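Local coordinates for NAD-dependent aldehyde dehydrogenase (Burkholderia multivorans, PDB 5UJU), which probably oxidises aldehydes to carboxylic acids with NAD+ as the hydride acceptor, at residues A[117-122]-A[200-205]; A[162-167]-A[224-229]. One frame throughout, in Å; residues are numbered along the deposited sequence.

Contact 1 of 2, residues A[117-122]-A[200-205]; sequences SAWIGV and YTIVPR
Ile-202 is the first residue of segment 200-205 to meet helix 117-122, and everything it touches there belongs to the indole of Trp-119. Its CG2 methyl comes up at the rim of the six-membered ring, close to the ring plane, 3.7 Å from CZ3 of Trp-119. With CG2 anti to the backbone N, this branch takes the contact, whereas the CG1 arm leads away from the helix; the side chain also touches Leu-175 of helix 158-175. The carbonyl O of Ile-202 also lies at the indole edge, in its plane, 3.7 Å from CH2 of Trp-119. Val-203 then turns its side chain away, in the alternation expected of a strand, and packs on Val-506 of the second subunit. Pro-204 faces the helix again. Its CG sits 4.1 Å from CZ2 of Trp-119, the proline and indole side chains crossing at about a right angle. The reach of the indole suits the place, since the CA atoms of Trp-119 and Pro-204 are 10.4 Å apart. Its NE1 is satisfied on its own helix by the carbonyl O of Trp-111. The arrangement is helix-on-sheet packing, with one large aromatic joining helix 97-132 to strand 191-211, whose other face meets the partner subunit in the dimer.

Contact 2 of 2, residues A[162-167]-A[224-229]; sequences DRALEA and GLFADL
In Phe-226, CG stands anti to the carbonyl carbon (chi1 -74°) and chi2 is -81°, a pair of torsions that places the CD2 side of the ring beside the methyl of Ala-164. The CB of Ala-164 lies 3.5 Å from CD2 of Phe-226, approaching the ring obliquely. One turn on, the CB of Ala-167 rests 4.1 Å from the backbone N of Ala-227, and the two alanine methyls, CB of Ala-167 and CB of Ala-227, are 4.3 Å apart. Small residues suit this interface: the CA atoms of Ala-167 and Ala-227 come within 5.3 Å, so the helix backbones run close together, while Phe-226 sets its ring against the methyl of Ala-164. No hydrogen bond crosses between the segments. Along 162-167, NH1 of Arg-163 makes a 2.9 Å salt bridge to OE1 of Glu-166, which offers its syn lone pair and lies 23° out of the guanidinium plane. Arg-163 NH2 also bonds to the O of Asp-530 and Glu-166 OE2 to the N of Phe-528, so these buried charges are well provided for. Leu-127 of helix 97-132 packs on both Ala-164 and Phe-226, which places a third helix against this pair, while Leu-225 and Leu-229 carry helix 217-230 onto strand 234-238.

Contact 2 is wholly buried, its centre about 11 Å from the centre of the chain, whereas contact 1 is only partly buried, its centre about 24 Å from the centre of the chain, on a strand that also meets the second subunit. Both are apolar and lack hydrogen bonds between their segments, yet they differ in kind: contact 1 packs helix on strand through one indole, contact 2 helix on helix through alanine methyls and one phenyl. Helix 97-132 supplies Trp-119 to the first and Leu-127 to the surroundings of the second. The two meet directly, CB of Trp-119 packing 3.3 Å from O of Leu-229. Strand 191-211 is followed in sequence by helix 217-230, so one element of each contact follows the other in the chain.

Contact 1 of 2, residues A[117-122]-A[200-205]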
loop_
_atom_site.group_PDB
_atom_site.type_symbol
_atom_site.label_atom_id
_atom_site.label_comp_id
_atom_site.label_asym_id
_atom_site.label_seq_id
_atom_site.Cartn_x
_atom_site.Cartn_y
_atom_site.Cartn_z
ATOM N N SER A 117 -14.307 -13.926 -8.469
ATOM C CA SER A 117 -14.564 -15.330 -8.152
ATOM C C SER A 117 -13.719 -16.248 -9.024
ATOM O O SER A 117 -13.300 -17.319 -8.572
ATOM C CB SER A 117 -16.052 -15.670 -8.281
ATOM O OG SER A 117 -16.447 -15.720 -9.645
ATOM N N ALA A 118 -13.420 -15.830 -10.253
ATOM C CA ALA A 118 -12.500 -16.596 -11.089
ATOM C C ALA A 118 -11.061 -16.489 -10.589
ATOM O O ALA A 118 -10.326 -17.487 -10.571
ATOM C CB ALA A 118 -12.575 -16.099 -12.522
ATOM N N TRP A 119 -10.626 -15.286 -10.215
ATOM C CA TRP A 119 -9.241 -15.137 -9.758
ATOM C C TRP A 119 -8.987 -15.991 -8.529
ATOM O O TRP A 119 -7.975 -16.701 -8.450
ATOM C CB TRP A 119 -8.910 -13.675 -9.458
ATOM C CG TRP A 119 -9.319 -12.722 -10.513
ATOM C CD1 TRP A 119 -9.473 -12.975 -11.855
ATOM C CD2 TRP A 119 -9.671 -11.354 -10.318
ATOM N NE1 TRP A 119 -9.885 -11.833 -12.505
ATOM C CE2 TRP A 119 -10.020 -10.824 -11.581
ATOM C CE3 TRP A 119 -9.711 -10.514 -9.194
ATOM C CZ2 TRP A 119 -10.420 -9.501 -11.745
ATOM C CZ3 TRP A 119 -10.105 -9.192 -9.364
ATOM C CH2 TRP A 119 -10.448 -8.701 -10.628
ATOM N N ILE A 120 -9.916 -15.951 -7.572
ATOM C CA ILE A 120 -9.765 -16.723 -6.338
ATOM C C ILE A 120 -9.937 -18.212 -6.621
ATOM O O ILE A 120 -9.145 -19.045 -6.168
ATOM C CB ILE A 120 -10.771 -16.230 -5.273
ATOM C CG1 ILE A 120 -10.626 -14.715 -4.997
ATOM C CG2 ILE A 120 -10.656 -17.049 -3.984
ATOM C CD1 ILE A 120 -9.312 -14.293 -4.430
ATOM N N GLY A 121 -10.977 -18.570 -7.382
ATOM C CA GLY A 121 -11.215 -19.980 -7.644
ATOM C C GLY A 121 -10.061 -20.634 -8.377
ATOM O O GLY A 121 -9.592 -21.714 -7.995
ATOM N N VAL A 122 -9.573 -19.981 -9.436
ATOM C CA VAL A 122 -8.436 -20.528 -10.170
ATOM C C VAL A 122 -7.217 -20.635 -9.251
ATOM O O VAL A 122 -6.483 -21.634 -9.274
ATOM C CB VAL A 122 -8.151 -19.671 -11.420
ATOM C CG1 VAL A 122 -6.744 -19.923 -11.961
ATOM C CG2 VAL A 122 -9.206 -19.936 -12.515
ATOM N N TYR A 200 -19.386 -0.726 -9.435
ATOM C CA TYR A 200 -17.974 -0.784 -9.074
ATOM C C TYR A 200 -17.345 -1.984 -9.767
ATOM O O TYR A 200 -17.761 -3.127 -9.546
ATOM C CB TYR A 200 -17.792 -0.863 -7.553
ATOM C CG TYR A 200 -18.504 0.255 -6.820
ATOM C CD1 TYR A 200 -17.911 1.501 -6.671
ATOM C CD2 TYR A 200 -19.783 0.069 -6.299
ATOM C CE1 TYR A 200 -18.564 2.535 -6.017
ATOM C CE2 TYR A 200 -20.449 1.099 -5.639
ATOM C CZ TYR A 200 -19.827 2.328 -5.499
ATOM O OH TYR A 200 -20.468 3.353 -4.848
ATOM N N THR A 201 -16.330 -1.721 -10.575
ATOM C CA THR A 201 -15.607 -2.747 -11.304
ATOM C C THR A 201 -14.222 -2.878 -10.689
ATOM O O THR A 201 -13.512 -1.880 -10.548
ATOM C CB THR A 201 -15.509 -2.381 -12.788
ATOM O OG1 THR A 201 -16.826 -2.169 -13.315
ATOM C CG2 THR A 201 -14.808 -3.476 -13.582
ATOM N N ILE A 202 -13.851 -4.096 -10.300
ATOM C CA ILE A 202 -12.511 -4.357 -9.776
ATOM C C ILE A 202 -11.559 -4.519 -10.953
ATOM O O ILE A 202 -11.740 -5.407 -11.790
ATOM C CB ILE A 202 -12.492 -5.611 -8.893
ATOM C CG1 ILE A 202 -13.554 -5.532 -7.801
ATOM C CG2 ILE A 202 -11.109 -5.813 -8.289
ATOM C CD1 ILE A 202 -13.346 -4.443 -6.871
ATOM N N VAL A 203 -10.524 -3.696 -10.998
ATOM C CA VAL A 203 -9.572 -3.672 -12.099
ATOM C C VAL A 203 -8.189 -4.056 -11.577
ATOM O O VAL A 203 -7.674 -3.412 -10.655
ATOM C CB VAL A 203 -9.538 -2.294 -12.779
ATOM C CG1 VAL A 203 -8.547 -2.288 -13.932
ATOM C CG2 VAL A 203 -10.946 -1.926 -13.293
ATOM N N PRO A 204 -7.570 -5.114 -12.098
ATOM C CA PRO A 204 -6.184 -5.421 -11.733
ATOM C C PRO A 204 -5.254 -4.313 -12.187
ATOM O O PRO A 204 -5.593 -3.504 -13.049
ATOM C CB PRO A 204 -5.892 -6.719 -12.494
ATOM C CG PRO A 204 -7.236 -7.242 -12.869
ATOM C CD PRO A 204 -8.104 -6.069 -13.075
ATOM N N ARG A 205 -4.065 -4.268 -11.566
ATOM C CA ARG A 205 -3.056 -3.304 -11.994
ATOM C C ARG A 205 -2.525 -3.622 -13.393
ATOM O O ARG A 205 -2.308 -2.716 -14.203
ATOM C CB ARG A 205 -1.915 -3.267 -10.975
ATOM C CG ARG A 205 -2.329 -2.613 -9.673
ATOM C CD ARG A 205 -2.505 -1.117 -9.851
ATOM N NE ARG A 205 -2.519 -0.453 -8.554
ATOM C CZ ARG A 205 -2.272 0.837 -8.362
ATOM N NH1 ARG A 205 -1.995 1.624 -9.400
ATOM N NH2 ARG A 205 -2.287 1.329 -7.122
#

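Contact 2 of 2, residues A[162-167]-A[224-229]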
loop_
_atom_site.group_PDB
_atom_site.type_symbol
_atom_site.label_atom_id
_atom_site.label_comp_id
_atom_site.label_asym_id
_atom_site.label_seq_id
_atom_site.Cartn_x
_atom_site.Cartn_y
_atom_site.Cartn_z
ATOM N N ASP A 162 0.667 -23.126 2.122
ATOM C CA ASP A 162 0.032 -22.358 3.198
ATOM C C ASP A 162 0.170 -20.853 2.969
ATOM O O ASP A 162 -0.804 -20.099 3.072
ATOM C CB ASP A 162 0.649 -22.725 4.553
ATOM C CG ASP A 162 0.197 -24.072 5.079
ATOM O OD1 ASP A 162 -0.862 -24.573 4.648
ATOM O OD2 ASP A 162 0.920 -24.629 5.941
ATOM N N ARG A 163 1.390 -20.393 2.687
ATOM C CA ARG A 163 1.634 -18.960 2.523
ATOM C C ARG A 163 0.959 -18.425 1.268
ATOM O O ARG A 163 0.521 -17.268 1.235
ATOM C CB ARG A 163 3.143 -18.676 2.490
ATOM C CG ARG A 163 3.858 -18.794 3.858
ATOM C CD ARG A 163 3.430 -17.676 4.815
ATOM N NE ARG A 163 4.083 -17.773 6.130
ATOM C CZ ARG A 163 3.916 -16.900 7.128
ATOM N NH1 ARG A 163 3.103 -15.854 6.988
ATOM N NH2 ARG A 163 4.560 -17.075 8.283
ATOM N N ALA A 164 0.912 -19.231 0.206
ATOM C CA ALA A 164 0.141 -18.843 -0.974
ATOM C C ALA A 164 -1.335 -18.691 -0.623
ATOM O O ALA A 164 -1.963 -17.681 -0.949
ATOM C CB ALA A 164 0.340 -19.872 -2.090
ATOM N N LEU A 165 -1.889 -19.669 0.099
ATOM C CA LEU A 165 -3.302 -19.621 0.460
ATOM C C LEU A 165 -3.597 -18.438 1.372
ATOM O O LEU A 165 -4.644 -17.786 1.250
ATOM C CB LEU A 165 -3.694 -20.924 1.156
ATOM C CG LEU A 165 -5.175 -20.983 1.555
ATOM C CD1 LEU A 165 -6.015 -21.291 0.364
ATOM C CD2 LEU A 165 -5.430 -21.993 2.644
ATOM N N GLU A 166 -2.668 -18.140 2.280
ATOM C CA GLU A 166 -2.772 -16.950 3.115
ATOM C C GLU A 166 -2.880 -15.685 2.273
ATOM O O GLU A 166 -3.716 -14.815 2.543
ATOM C CB GLU A 166 -1.557 -16.886 4.044
ATOM C CG GLU A 166 -1.551 -15.711 4.979
ATOM C CD GLU A 166 -0.310 -15.725 5.862
ATOM O OE1 GLU A 166 0.805 -15.777 5.301
ATOM O OE2 GLU A 166 -0.462 -15.689 7.096
ATOM N N ALA A 167 -2.037 -15.566 1.244
ATOM C CA ALA A 167 -2.094 -14.399 0.373
ATOM C C ALA A 167 -3.439 -14.313 -0.357
ATOM O O ALA A 167 -4.005 -13.223 -0.499
ATOM C CB ALA A 167 -0.936 -14.438 -0.621
ATOM N N GLY A 224 3.846 -13.506 -3.473
ATOM C CA GLY A 224 3.659 -12.507 -4.515
ATOM C C GLY A 224 2.930 -13.050 -5.735
ATOM O O GLY A 224 2.065 -12.376 -6.301
ATOM N N LEU A 225 3.265 -14.274 -6.152
ATOM C CA LEU A 225 2.636 -14.866 -7.330
ATOM C C LEU A 225 1.125 -14.983 -7.156
ATOM O O LEU A 225 0.350 -14.578 -8.031
ATOM C CB LEU A 225 3.260 -16.233 -7.608
ATOM C CG LEU A 225 2.556 -17.228 -8.545
ATOM C CD1 LEU A 225 2.351 -16.640 -9.945
ATOM C CD2 LEU A 225 3.357 -18.531 -8.613
ATOM N N PHE A 226 0.687 -15.513 -6.016
ATOM C CA PHE A 226 -0.728 -15.758 -5.799
ATOM C C PHE A 226 -1.479 -14.519 -5.326
ATOM O O PHE A 226 -2.676 -14.403 -5.596
ATOM C CB PHE A 226 -0.890 -16.934 -4.831
ATOM C CG PHE A 226 -0.585 -18.244 -5.482
ATOM C CD1 PHE A 226 -1.546 -18.877 -6.263
ATOM C CD2 PHE A 226 0.686 -18.793 -5.413
ATOM C CE1 PHE A 226 -1.263 -20.067 -6.913
ATOM C CE2 PHE A 226 0.975 -19.986 -6.065
ATOM C CZ PHE A 226 -0.006 -20.623 -6.818
ATOM N N ALA A 227 -0.814 -13.576 -4.644
ATOM C CA ALA A 227 -1.438 -12.270 -4.445
ATOM C C ALA A 227 -1.725 -11.591 -5.786
ATOM O O ALA A 227 -2.755 -10.920 -5.949
ATOM C CB ALA A 227 -0.542 -11.380 -3.585
ATOM N N ASP A 228 -0.786 -11.705 -6.731
ATOM C CA ASP A 228 -0.983 -11.158 -8.069
ATOM C C ASP A 228 -2.179 -11.825 -8.745
ATOM O O ASP A 228 -3.090 -11.146 -9.224
ATOM C CB ASP A 228 0.282 -11.353 -8.910
ATOM C CG ASP A 228 1.372 -10.308 -8.645
ATOM O OD1 ASP A 228 1.108 -9.305 -7.959
ATOM O OD2 ASP A 228 2.510 -10.501 -9.151
ATOM N N LEU A 229 -2.194 -13.165 -8.768
ATOM C CA LEU A 229 -3.242 -13.899 -9.479
ATOM C C LEU A 229 -4.608 -13.680 -8.847
ATOM O O LEU A 229 -5.594 -13.456 -9.554
ATOM C CB LEU A 229 -2.913 -15.394 -9.510
ATOM C CG LEU A 229 -1.858 -15.860 -10.502
ATOM C CD1 LEU A 229 -1.595 -17.356 -10.282
ATOM C CD2 LEU A 229 -2.333 -15.570 -11.943
#